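Local coordinates for Phikz039 (Pseudomonas phage phikz, PDB 3ZBQ), which belongs to the tubulin/FtsZ superfamily as a phage tubulin-like protein and carries guanosine-5'-diphosphate bound in its nucleotide pocket, at residues Y246-D252 and Y265-E269; K4-R8 and L192-E196; G71-K75 and N143-S147; Y135-L141 and R291-R296. All coordinates share one frame. Residue numbers count along the deposited sequence, not the author numbering.

Contact 1 (Y246-D252 and Y265-E269)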
loop_
_atom_site.group_PDB
_atom_site.type_symbol
_atom_site.label_atom_id
_atom_site.label_comp_id
_atom_site.label_asym_id
_atom_site.label_seq_id
_atom_site.Cartn_x
_atom_site.Cartn_y
_atom_site.Cartn_z
ATOM N N TYR A 246 -18.593 13.054 11.535
ATOM C CA TYR A 246 -18.763 13.963 12.667
ATOM C C TYR A 246 -19.520 13.245 13.779
ATOM O O TYR A 246 -20.423 12.453 13.502
ATOM C CB TYR A 246 -19.561 15.198 12.239
ATOM C CG TYR A 246 -18.971 15.929 11.059
ATOM C CD1 TYR A 246 -19.290 15.551 9.754
ATOM C CD2 TYR A 246 -18.100 16.995 11.243
ATOM C CE1 TYR A 246 -18.749 16.214 8.666
ATOM C CE2 TYR A 246 -17.558 17.666 10.164
ATOM C CZ TYR A 246 -17.882 17.269 8.879
ATOM O OH TYR A 246 -17.342 17.936 7.807
ATOM N N THR A 247 -19.153 13.501 15.034
ATOM C CA THR A 247 -19.958 12.999 16.146
ATOM C C THR A 247 -21.070 13.995 16.446
ATOM O O THR A 247 -22.076 13.648 17.063
ATOM C CB THR A 247 -19.138 12.747 17.407
ATOM O OG1 THR A 247 -18.220 13.831 17.613
ATOM C CG2 THR A 247 -18.366 11.421 17.289
ATOM N N ASP A 248 -20.874 15.237 16.011
ATOM C CA ASP A 248 -21.916 16.262 16.109
ATOM C C ASP A 248 -22.355 16.700 14.710
ATOM O O ASP A 248 -21.600 17.371 13.995
ATOM C CB ASP A 248 -21.402 17.465 16.902
ATOM C CG ASP A 248 -22.476 18.529 17.129
ATOM O OD1 ASP A 248 -23.600 18.407 16.587
ATOM O OD2 ASP A 248 -22.181 19.494 17.858
ATOM N N PRO A 249 -23.581 16.321 14.320
ATOM C CA PRO A 249 -24.128 16.591 12.985
ATOM C C PRO A 249 -24.144 18.078 12.666
ATOM O O PRO A 249 -24.037 18.453 11.492
ATOM C CB PRO A 249 -25.561 16.060 13.082
ATOM C CG PRO A 249 -25.475 14.973 14.116
ATOM C CD PRO A 249 -24.495 15.496 15.131
ATOM N N ASP A 250 -24.258 18.907 13.701
ATOM C CA ASP A 250 -24.302 20.354 13.526
ATOM C C ASP A 250 -22.980 20.898 13.003
ATOM O O ASP A 250 -22.925 22.029 12.517
ATOM C CB ASP A 250 -24.668 21.062 14.839
ATOM C CG ASP A 250 -26.157 21.000 15.153
ATOM O OD1 ASP A 250 -26.941 20.474 14.328
ATOM O OD2 ASP A 250 -26.546 21.491 16.237
ATOM N N ARG A 251 -21.920 20.095 13.111
ATOM C CA ARG A 251 -20.582 20.481 12.647
ATOM C C ARG A 251 -20.316 20.081 11.189
ATOM O O ARG A 251 -19.225 20.309 10.655
ATOM C CB ARG A 251 -19.511 19.850 13.540
ATOM C CG ARG A 251 -19.812 19.939 15.026
ATOM C CD ARG A 251 -18.853 20.878 15.732
ATOM N NE ARG A 251 -17.458 20.549 15.445
ATOM C CZ ARG A 251 -16.417 21.224 15.927
ATOM N NH1 ARG A 251 -16.609 22.262 16.727
ATOM N NH2 ARG A 251 -15.181 20.863 15.611
ATOM N N ASP A 252 -21.306 19.473 10.550
ATOM C CA ASP A 252 -21.155 19.076 9.159
ATOM C C ASP A 252 -21.118 20.339 8.294
ATOM O O ASP A 252 -22.160 20.930 7.976
ATOM C CB ASP A 252 -22.302 18.146 8.766
ATOM C CG ASP A 252 -22.226 17.677 7.330
ATOM O OD1 ASP A 252 -21.364 18.172 6.573
ATOM O OD2 ASP A 252 -23.034 16.793 6.966
ATOM N N TYR A 265 -22.604 10.397 10.280
ATOM C CA TYR A 265 -22.728 10.866 11.655
ATOM C C TYR A 265 -22.452 9.729 12.623
ATOM O O TYR A 265 -23.251 8.793 12.743
ATOM C CB TYR A 265 -24.108 11.492 11.884
ATOM C CG TYR A 265 -24.363 12.637 10.931
ATOM C CD1 TYR A 265 -23.392 13.609 10.722
ATOM C CD2 TYR A 265 -25.548 12.728 10.215
ATOM C CE1 TYR A 265 -23.595 14.650 9.844
ATOM C CE2 TYR A 265 -25.764 13.770 9.329
ATOM C CZ TYR A 265 -24.782 14.729 9.153
ATOM O OH TYR A 265 -24.977 15.773 8.282
ATOM N N ALA A 266 -21.295 9.802 13.283
ATOM C CA ALA A 266 -20.848 8.762 14.197
ATOM C C ALA A 266 -21.479 8.949 15.571
ATOM O O ALA A 266 -21.663 10.075 16.030
ATOM C CB ALA A 266 -19.330 8.774 14.311
ATOM N N ASP A 267 -21.800 7.833 16.216
ATOM C CA ASP A 267 -22.415 7.831 17.544
ATOM C C ASP A 267 -21.544 8.569 18.565
ATOM O O ASP A 267 -20.489 8.080 18.949
ATOM C CB ASP A 267 -22.640 6.380 17.973
ATOM C CG ASP A 267 -23.291 6.255 19.341
ATOM O OD1 ASP A 267 -23.814 7.259 19.854
ATOM O OD2 ASP A 267 -23.284 5.136 19.896
ATOM N N PRO A 268 -21.994 9.749 19.027
ATOM C CA PRO A 268 -21.162 10.548 19.937
ATOM C C PRO A 268 -21.037 9.902 21.310
ATOM O O PRO A 268 -20.157 10.256 22.097
ATOM C CB PRO A 268 -21.937 11.870 20.049
ATOM C CG PRO A 268 -23.357 11.484 19.813
ATOM C CD PRO A 268 -23.303 10.383 18.778
ATOM N N GLU A 269 -21.924 8.958 21.589
ATOM C CA GLU A 269 -21.890 8.214 22.839
ATOM C C GLU A 269 -20.768 7.183 22.795
ATOM O O GLU A 269 -20.135 6.888 23.808
ATOM C CB GLU A 269 -23.228 7.509 23.015
ATOM C CG GLU A 269 -23.505 6.928 24.374
ATOM C CD GLU A 269 -24.940 6.429 24.477
ATOM O OE1 GLU A 269 -25.832 7.234 24.820
ATOM O OE2 GLU A 269 -25.174 5.238 24.184
HETATM O O HOH W 1 -23.577 11.957 15.469
#
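At the outer edge of the tubulin-type C-terminal domain, two parallel strands come to an end side by side, and the loops that leave them make this contact. Tyr246 and Tyr265 form the last bridge, with their CA atoms 5.1 Å apart and their side chains on the same face of the sheet. Within this pairing Ala266 N donates to Tyr246 O (2.8 Å); just beyond, Thr247 CA approaches Ala266 O at 3.4 Å in a CA-H...O contact. A water bridges the two backbones, donating to Thr247 O (2.8 Å) and Ala266 O (2.7 Å). The 3-10 turn 249-251, opened by an Asx turn in which Asp248 OD1 accepts from Asp250 N (3.0 Å), folds back over the Tyr265 ring. Pro249 CB lies 4.0 Å from the centroid of the Tyr265 ring, almost on its normal, as a CH-pi contact. Just after the turn, Asp252 OD2 accepts from Tyr265 OH at 2.6 Å. Thr247 CB meets Pro268 CB at 3.9 Å. Strand 260-265, whose Arg261 and Thr263 also bind the Asp252 carboxylate, is the sheet's outermost within this chain; strand 239-246 separates it from strand 275-281, and Thr247 OG1 bonds to Phe273 O in the loop before that strand.

Contact 2 (K4-R8 and L192-E196)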
loop_
_atom_site.group_PDB
_atom_site.type_symbol
_atom_site.label_atom_id
_atom_site.label_comp_id
_atom_site.label_asym_id
_atom_site.label_seq_id
_atom_site.Cartn_x
_atom_site.Cartn_y
_atom_site.Cartn_z
ATOM N N LYS A 4 -20.879 -10.905 2.227
ATOM C CA LYS A 4 -19.575 -10.253 2.153
ATOM C C LYS A 4 -19.270 -9.599 3.485
ATOM O O LYS A 4 -20.153 -9.009 4.096
ATOM C CB LYS A 4 -19.557 -9.178 1.060
ATOM C CG LYS A 4 -19.480 -9.702 -0.369
ATOM C CD LYS A 4 -19.638 -8.580 -1.404
ATOM C CE LYS A 4 -18.379 -7.723 -1.542
ATOM N NZ LYS A 4 -18.454 -6.865 -2.762
ATOM N N VAL A 5 -18.020 -9.689 3.934
ATOM C CA VAL A 5 -17.620 -8.969 5.138
ATOM C C VAL A 5 -17.631 -7.470 4.837
ATOM O O VAL A 5 -17.544 -7.075 3.674
ATOM C CB VAL A 5 -16.232 -9.418 5.637
ATOM C CG1 VAL A 5 -16.272 -10.883 6.056
ATOM C CG2 VAL A 5 -15.171 -9.198 4.560
ATOM N N LYS A 6 -17.766 -6.644 5.872
ATOM C CA LYS A 6 -17.769 -5.196 5.687
ATOM C C LYS A 6 -16.424 -4.684 5.171
ATOM O O LYS A 6 -16.363 -3.883 4.237
ATOM C CB LYS A 6 -18.149 -4.483 6.983
ATOM C CG LYS A 6 -19.564 -4.816 7.460
ATOM C CD LYS A 6 -19.873 -4.150 8.788
ATOM C CE LYS A 6 -21.274 -4.524 9.260
ATOM N NZ LYS A 6 -21.668 -3.719 10.454
ATOM N N THR A 7 -15.344 -5.163 5.777
ATOM C CA THR A 7 -14.011 -4.754 5.370
ATOM C C THR A 7 -13.077 -5.958 5.423
ATOM O O THR A 7 -12.932 -6.578 6.479
ATOM C CB THR A 7 -13.445 -3.667 6.307
ATOM O OG1 THR A 7 -14.312 -2.521 6.311
ATOM C CG2 THR A 7 -12.053 -3.255 5.860
ATOM N N ARG A 8 -12.476 -6.302 4.285
ATOM C CA ARG A 8 -11.414 -7.309 4.250
ATOM C C ARG A 8 -10.077 -6.588 4.213
ATOM O O ARG A 8 -9.866 -5.684 3.396
ATOM C CB ARG A 8 -11.541 -8.214 3.010
ATOM C CG ARG A 8 -10.511 -9.369 2.932
ATOM C CD ARG A 8 -10.880 -10.533 3.855
ATOM N NE ARG A 8 -12.102 -11.209 3.416
ATOM C CZ ARG A 8 -12.801 -12.058 4.165
ATOM N NH1 ARG A 8 -12.405 -12.335 5.394
ATOM N NH2 ARG A 8 -13.909 -12.618 3.686
ATOM N N LEU A 192 -14.465 4.127 9.510
ATOM C CA LEU A 192 -15.137 4.731 8.352
ATOM C C LEU A 192 -16.012 3.728 7.618
ATOM O O LEU A 192 -17.134 4.046 7.213
ATOM C CB LEU A 192 -14.125 5.331 7.366
ATOM C CG LEU A 192 -14.745 5.957 6.105
ATOM C CD1 LEU A 192 -15.666 7.128 6.479
ATOM C CD2 LEU A 192 -13.670 6.408 5.103
ATOM N N PHE A 193 -15.511 2.504 7.491
ATOM C CA PHE A 193 -16.160 1.475 6.681
ATOM C C PHE A 193 -17.110 0.562 7.470
ATOM O O PHE A 193 -17.644 -0.401 6.914
ATOM C CB PHE A 193 -15.084 0.591 6.026
ATOM C CG PHE A 193 -14.175 1.312 5.059
ATOM C CD1 PHE A 193 -14.607 2.424 4.351
ATOM C CD2 PHE A 193 -12.876 0.843 4.842
ATOM C CE1 PHE A 193 -13.763 3.074 3.450
ATOM C CE2 PHE A 193 -12.026 1.486 3.933
ATOM C CZ PHE A 193 -12.463 2.595 3.238
ATOM N N ASN A 194 -17.319 0.835 8.754
ATOM C CA ASN A 194 -18.010 -0.149 9.594
ATOM C C ASN A 194 -19.545 -0.209 9.408
ATOM O O ASN A 194 -20.228 -1.049 10.012
ATOM C CB ASN A 194 -17.600 -0.029 11.072
ATOM C CG ASN A 194 -18.223 1.178 11.786
ATOM O OD1 ASN A 194 -19.163 1.808 11.296
ATOM N ND2 ASN A 194 -17.700 1.489 12.967
ATOM N N GLN A 195 -20.059 0.689 8.568
ATOM C CA GLN A 195 -21.474 0.708 8.177
ATOM C C GLN A 195 -22.439 1.043 9.323
ATOM O O GLN A 195 -23.660 0.849 9.192
ATOM C CB GLN A 195 -21.860 -0.605 7.481
ATOM C CG GLN A 195 -21.090 -0.866 6.185
ATOM C CD GLN A 195 -21.444 -2.192 5.544
ATOM O OE1 GLN A 195 -22.516 -2.752 5.798
ATOM N NE2 GLN A 195 -20.539 -2.712 4.712
ATOM N N GLU A 196 -21.905 1.583 10.422
ATOM C CA GLU A 196 -22.733 1.949 11.582
ATOM C C GLU A 196 -23.150 3.417 11.642
ATOM O O GLU A 196 -23.866 3.820 12.557
ATOM C CB GLU A 196 -22.006 1.619 12.888
ATOM C CG GLU A 196 -21.677 0.149 13.092
ATOM C CD GLU A 196 -20.734 -0.076 14.266
ATOM O OE1 GLU A 196 -20.430 0.896 15.000
ATOM O OE2 GLU A 196 -20.286 -1.225 14.445
HETATM O O HOH W 2 -17.836 -1.412 4.418
HETATM O O HOH W 3 -20.087 -2.689 12.306
#
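The backbone entering strand 7-12 runs past the end of helix 175-192 without sheet pairing between them; the closest CA atoms, those of Lys6 and Asn194, are 6.4 Å apart. This strand opens the Rossmann-like nucleotide-binding half of the tubulin fold, and helix 175-192 is the long core helix leading from that half towards the C-terminal domain. Gln195 has a positive phi of 66°, the first departure from helical geometry, and the chain turns there. Lys6 spans the gap: its extended side chain brings NZ to Asn194 O (3.1 Å), and its CG lies 3.6 Å from Gln195 NE2, an amide that also binds Asp96. A water sits between the two backbones, donating to Lys6 O (2.9 Å) and Phe193 O (2.7 Å) and accepting from Gln195 NE2 (3.0 Å). Further in, Thr7 OG1 sits 3.2 Å from Phe193 CB, near the plane of the phenyl ring, and OG1 is itself hydrogen-bonded to Thr97. Phe193 also packs on Thr97 and Ile99 of strand 97-103 and on Ile205 and Trp208 of helix 202-209. At the exposed end, a second water accepts from Lys6 NZ (2.6 Å) and donates to Asn194 O (2.8 Å) and Glu196 OE2 (2.6 Å).

Contact 3 (G71-K75 and N143-S147)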
loop_
_atom_site.group_PDB
_atom_site.type_symbol
_atom_site.label_atom_id
_atom_site.label_comp_id
_atom_site.label_asym_id
_atom_site.label_seq_id
_atom_site.Cartn_x
_atom_site.Cartn_y
_atom_site.Cartn_z
ATOM N N GLY A 71 13.738 -11.881 -1.248
ATOM C CA GLY A 71 14.885 -11.012 -1.043
ATOM C C GLY A 71 14.978 -9.793 -1.946
ATOM O O GLY A 71 15.990 -9.587 -2.609
ATOM N N LYS A 72 13.914 -8.991 -1.970
ATOM C CA LYS A 72 13.848 -7.746 -2.746
ATOM C C LYS A 72 13.953 -7.898 -4.268
ATOM O O LYS A 72 14.169 -6.913 -4.981
ATOM C CB LYS A 72 14.841 -6.704 -2.209
ATOM C CG LYS A 72 14.564 -6.327 -0.772
ATOM C CD LYS A 72 15.459 -5.178 -0.341
ATOM C CE LYS A 72 15.169 -4.764 1.099
ATOM N NZ LYS A 72 15.524 -5.826 2.078
ATOM N N ASP A 73 13.782 -9.123 -4.759
ATOM C CA ASP A 73 13.772 -9.376 -6.199
ATOM C C ASP A 73 12.338 -9.263 -6.695
ATOM O O ASP A 73 11.607 -10.256 -6.738
ATOM C CB ASP A 73 14.328 -10.773 -6.510
ATOM C CG ASP A 73 14.638 -10.972 -7.994
ATOM O OD1 ASP A 73 13.965 -10.353 -8.853
ATOM O OD2 ASP A 73 15.563 -11.758 -8.295
ATOM N N ARG A 74 11.938 -8.047 -7.058
ATOM C CA ARG A 74 10.552 -7.768 -7.448
ATOM C C ARG A 74 10.117 -8.540 -8.698
ATOM O O ARG A 74 8.975 -9.000 -8.789
ATOM C CB ARG A 74 10.350 -6.264 -7.669
ATOM C CG ARG A 74 9.570 -5.564 -6.574
ATOM C CD ARG A 74 9.169 -4.137 -6.968
ATOM N NE ARG A 74 7.712 -3.988 -7.139
ATOM C CZ ARG A 74 7.133 -3.494 -8.230
ATOM N NH1 ARG A 74 7.877 -3.060 -9.240
ATOM N NH2 ARG A 74 5.806 -3.407 -8.303
ATOM N N LYS A 75 11.019 -8.674 -9.666
ATOM C CA LYS A 75 10.685 -9.394 -10.893
ATOM C C LYS A 75 10.461 -10.877 -10.634
ATOM O O LYS A 75 9.481 -11.453 -11.112
ATOM C CB LYS A 75 11.748 -9.179 -11.965
ATOM C CG LYS A 75 11.815 -7.746 -12.441
ATOM C CD LYS A 75 12.749 -7.596 -13.625
ATOM C CE LYS A 75 12.835 -6.143 -14.048
ATOM N NZ LYS A 75 13.660 -5.959 -15.271
ATOM N N ASN A 143 12.906 -0.676 -6.343
ATOM C CA ASN A 143 11.617 -1.297 -6.034
ATOM C C ASN A 143 10.532 -0.280 -5.729
ATOM O O ASN A 143 9.402 -0.421 -6.214
ATOM C CB ASN A 143 11.742 -2.294 -4.880
ATOM C CG ASN A 143 12.494 -3.545 -5.280
ATOM O OD1 ASN A 143 12.693 -3.803 -6.473
ATOM N ND2 ASN A 143 12.913 -4.333 -4.291
ATOM N N SER A 144 10.861 0.742 -4.934
ATOM C CA SER A 144 9.862 1.766 -4.590
ATOM C C SER A 144 9.462 2.583 -5.822
ATOM O O SER A 144 8.282 2.937 -5.990
ATOM C CB SER A 144 10.358 2.678 -3.455
ATOM O OG SER A 144 10.481 1.979 -2.222
ATOM N N SER A 145 10.426 2.872 -6.698
ATOM C CA SER A 145 10.104 3.568 -7.954
ATOM C C SER A 145 9.210 2.720 -8.852
ATOM O O SER A 145 8.243 3.227 -9.443
ATOM C CB SER A 145 11.369 3.969 -8.715
ATOM O OG SER A 145 12.159 4.857 -7.949
ATOM N N GLY A 146 9.533 1.434 -8.963
ATOM C CA GLY A 146 8.691 0.507 -9.711
ATOM C C GLY A 146 7.297 0.384 -9.112
ATOM O O GLY A 146 6.298 0.294 -9.828
ATOM N N SER A 147 7.220 0.376 -7.787
ATOM C CA SER A 147 5.923 0.311 -7.129
ATOM C C SER A 147 5.101 1.546 -7.422
ATOM O O SER A 147 3.880 1.453 -7.625
ATOM C CB SER A 147 6.088 0.140 -5.618
ATOM O OG SER A 147 6.552 -1.160 -5.310
HETATM O O HOH W 4 14.013 -5.738 -7.797
#
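Gly71, with positive phi, leads into Lys72, which also has positive phi and whose side chain turns away from helix 138-158 and touches the bound guanosine-5'-diphosphate. Its carbonyl faces the helix instead: Asn143 ND2 donates to Lys72 O at 3.0 Å in a nearly straight bond. Asp73 takes the N-cap of helix 74-81, with OD1 accepting from Ala76 N. At Arg74 a water accepts from the backbone N (3.2 Å) and donates to Asn143 OD1 (2.7 Å), so both ends of the Asn143 amide serve this loop. ND2 of Asn143 also binds Gly105 O, in the glycine-rich signature loop of the tubulin/FtsZ fold, which connects strand 97-103 with helix 109-122. The Arg74 side chain lies along helix 138-158, its CD 3.6 Å from Asn143 OD1. One guanidinium face covers Ser147 OG, itself hydrogen-bonded to Met104 O, and Asn143 O, while NE binds Ser110 and NH2 binds Thr150. Arg74 NH1 comes within 3.5 Å of Gly146 C, where a CB on residue 146 would collide with it.

Contact 4 (Y135-L141 and R291-R296)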
loop_
_atom_site.group_PDB
_atom_site.type_symbol
_atom_site.label_atom_id
_atom_site.label_comp_id
_atom_site.label_asym_id
_atom_site.label_seq_id
_atom_site.Cartn_x
_atom_site.Cartn_y
_atom_site.Cartn_z
ATOM N N TYR A 135 14.146 3.540 0.533
ATOM C CA TYR A 135 15.209 3.778 -0.424
ATOM C C TYR A 135 16.557 3.614 0.244
ATOM O O TYR A 135 17.482 4.373 -0.053
ATOM C CB TYR A 135 15.100 5.184 -1.013
ATOM C CG TYR A 135 14.690 6.222 -0.008
ATOM C CD1 TYR A 135 15.619 6.819 0.833
ATOM C CD2 TYR A 135 13.359 6.616 0.095
ATOM C CE1 TYR A 135 15.232 7.777 1.757
ATOM C CE2 TYR A 135 12.966 7.561 1.010
ATOM C CZ TYR A 135 13.897 8.137 1.839
ATOM O OH TYR A 135 13.475 9.091 2.739
ATOM N N ASP A 136 16.660 2.627 1.137
ATOM C CA ASP A 136 17.905 2.402 1.890
ATOM C C ASP A 136 19.012 1.764 1.062
ATOM O O ASP A 136 20.137 1.602 1.544
ATOM C CB ASP A 136 17.657 1.604 3.189
ATOM C CG ASP A 136 17.266 0.149 2.937
ATOM O OD1 ASP A 136 16.749 -0.159 1.844
ATOM O OD2 ASP A 136 17.470 -0.698 3.842
ATOM N N SER A 137 18.713 1.413 -0.184
ATOM C CA SER A 137 19.744 0.927 -1.100
ATOM C C SER A 137 19.273 1.118 -2.527
ATOM O O SER A 137 18.109 1.456 -2.767
ATOM C CB SER A 137 20.057 -0.555 -0.861
ATOM O OG SER A 137 18.985 -1.374 -1.286
ATOM N N ASP A 138 20.172 0.893 -3.477
ATOM C CA ASP A 138 19.815 0.983 -4.888
ATOM C C ASP A 138 18.626 0.087 -5.238
ATOM O O ASP A 138 17.674 0.527 -5.896
ATOM C CB ASP A 138 21.010 0.640 -5.778
ATOM C CG ASP A 138 20.658 0.673 -7.252
ATOM O OD1 ASP A 138 20.131 1.701 -7.719
ATOM O OD2 ASP A 138 20.898 -0.336 -7.949
ATOM N N ILE A 139 18.659 -1.161 -4.774
ATOM C CA ILE A 139 17.596 -2.116 -5.113
ATOM C C ILE A 139 16.241 -1.721 -4.508
ATOM O O ILE A 139 15.213 -1.787 -5.181
ATOM C CB ILE A 139 17.993 -3.599 -4.777
ATOM C CG1 ILE A 139 17.030 -4.587 -5.459
ATOM C CG2 ILE A 139 18.090 -3.828 -3.263
ATOM C CD1 ILE A 139 17.480 -6.058 -5.387
ATOM N N SER A 140 16.224 -1.293 -3.250
ATOM C CA SER A 140 14.946 -0.929 -2.627
ATOM C C SER A 140 14.384 0.368 -3.215
ATOM O O SER A 140 13.162 0.547 -3.306
ATOM C CB SER A 140 15.077 -0.831 -1.107
ATOM O OG SER A 140 15.917 0.239 -0.733
ATOM N N LEU A 141 15.267 1.277 -3.619
ATOM C CA LEU A 141 14.819 2.497 -4.292
ATOM C C LEU A 141 14.252 2.146 -5.664
ATOM O O LEU A 141 13.228 2.681 -6.076
ATOM C CB LEU A 141 15.968 3.504 -4.411
ATOM C CG LEU A 141 15.744 4.727 -5.314
ATOM C CD1 LEU A 141 14.538 5.571 -4.847
ATOM C CD2 LEU A 141 17.000 5.577 -5.345
ATOM N N ARG A 291 10.420 12.965 -4.948
ATOM C CA ARG A 291 11.294 12.490 -3.878
ATOM C C ARG A 291 12.125 11.287 -4.315
ATOM O O ARG A 291 13.324 11.197 -4.015
ATOM C CB ARG A 291 10.457 12.129 -2.647
ATOM C CG ARG A 291 11.216 11.427 -1.525
ATOM C CD ARG A 291 12.299 12.297 -0.913
ATOM N NE ARG A 291 12.893 11.667 0.269
ATOM C CZ ARG A 291 14.024 12.068 0.845
ATOM N NH1 ARG A 291 14.691 13.106 0.356
ATOM N NH2 ARG A 291 14.486 11.438 1.911
ATOM N N LEU A 292 11.493 10.355 -5.020
ATOM C CA LEU A 292 12.203 9.162 -5.468
ATOM C C LEU A 292 13.153 9.507 -6.608
ATOM O O LEU A 292 14.247 8.938 -6.714
ATOM C CB LEU A 292 11.219 8.060 -5.888
ATOM C CG LEU A 292 10.291 7.542 -4.788
ATOM C CD1 LEU A 292 9.395 6.426 -5.300
ATOM C CD2 LEU A 292 11.086 7.079 -3.580
ATOM N N GLU A 293 12.741 10.444 -7.455
ATOM C CA GLU A 293 13.592 10.906 -8.549
ATOM C C GLU A 293 14.894 11.488 -8.008
ATOM O O GLU A 293 15.985 11.166 -8.496
ATOM C CB GLU A 293 12.853 11.940 -9.399
ATOM C CG GLU A 293 13.625 12.444 -10.615
ATOM C CD GLU A 293 12.776 13.360 -11.487
ATOM O OE1 GLU A 293 12.703 14.570 -11.184
ATOM O OE2 GLU A 293 12.175 12.863 -12.466
ATOM N N GLU A 294 14.781 12.322 -6.980
ATOM C CA GLU A 294 15.958 12.926 -6.358
ATOM C C GLU A 294 16.856 11.872 -5.727
ATOM O O GLU A 294 18.082 11.952 -5.848
ATOM C CB GLU A 294 15.548 13.961 -5.306
ATOM C CG GLU A 294 14.919 15.215 -5.895
ATOM C CD GLU A 294 14.129 16.008 -4.871
ATOM O OE1 GLU A 294 13.913 15.491 -3.750
ATOM O OE2 GLU A 294 13.724 17.151 -5.188
ATOM N N ARG A 295 16.265 10.888 -5.049
ATOM C CA ARG A 295 17.083 9.808 -4.481
ATOM C C ARG A 295 17.768 9.036 -5.602
ATOM O O ARG A 295 18.924 8.634 -5.472
ATOM C CB ARG A 295 16.252 8.834 -3.634
ATOM C CG ARG A 295 15.490 9.451 -2.463
ATOM C CD ARG A 295 16.398 10.168 -1.480
ATOM N NE ARG A 295 17.465 9.304 -0.984
ATOM C CZ ARG A 295 18.167 9.543 0.120
ATOM N NH1 ARG A 295 17.899 10.617 0.853
ATOM N NH2 ARG A 295 19.124 8.704 0.496
ATOM N N ARG A 296 17.058 8.828 -6.705
ATOM C CA ARG A 296 17.618 8.119 -7.854
ATOM C C ARG A 296 18.784 8.899 -8.467
ATOM O O ARG A 296 19.811 8.309 -8.836
ATOM C CB ARG A 296 16.520 7.832 -8.889
ATOM C CG ARG A 296 16.998 7.322 -10.247
ATOM C CD ARG A 296 17.938 6.099 -10.137
ATOM N NE ARG A 296 17.413 5.017 -9.298
ATOM C CZ ARG A 296 18.160 4.026 -8.808
ATOM N NH1 ARG A 296 19.458 3.991 -9.070
ATOM N NH2 ARG A 296 17.617 3.076 -8.051
HETATM O O HOH W 5 18.373 6.705 -1.710
HETATM O O HOH W 6 14.677 4.170 -8.759
#
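A salt bridge joins the start of helix 138-158 to helix 284-304, the long C-terminal helix of this tubulin-like chain: Arg296 NH1 and NH2 both donate to Asp138 OD1, at 2.7 and 2.9 Å. Asp138 OD2 is held by Arg142 and Lys303, so the carboxylate sits among three basic side chains. About one and a half turns earlier in helix 284-304, Arg291 NH2 donates to Tyr135 OH (2.7 Å), a hydroxyl also bonded to Glu168. Between these polar ends lies the packing. Leu141 points at the second helix, its CD1 4.0 Å from Leu292 CD2 and its CD2 3.8 Å from Arg295 CB, and one face of the Arg296 guanidinium lies over CD2 of Leu141. Arg295 folds across the Tyr135 ring, placing CG 4.2 Å from the centroid as a CH-pi contact and bringing NE within 3.6 Å of Tyr135 CD1. A water accepts from Arg295 NE (2.8 Å) and donates to Tyr135 O (3.0 Å).

From the N terminus, contact 2 opens at 4-8 and encloses contact 3, which closes at 143-147 before 192-196 completes the outer loop. Contact 4 opens at 135-141, inside both, and closes only at 291-296, so it crosses contacts 2 and 3. Contact 1 follows contacts 2 and 3 in series and is nested within contact 4. Contacts 3 and 4 share helix 138-158 and touch, with Lys72 O 3.4 Å from Ile139 CD1; together they bring the nucleotide-pocket loop and the C-terminal helix onto it. Contacts 1 and 2, their nearest atoms about 5 Å apart, lie across the chain's centre from that pair, where the core helix ends near the edge of the C-terminal sheet.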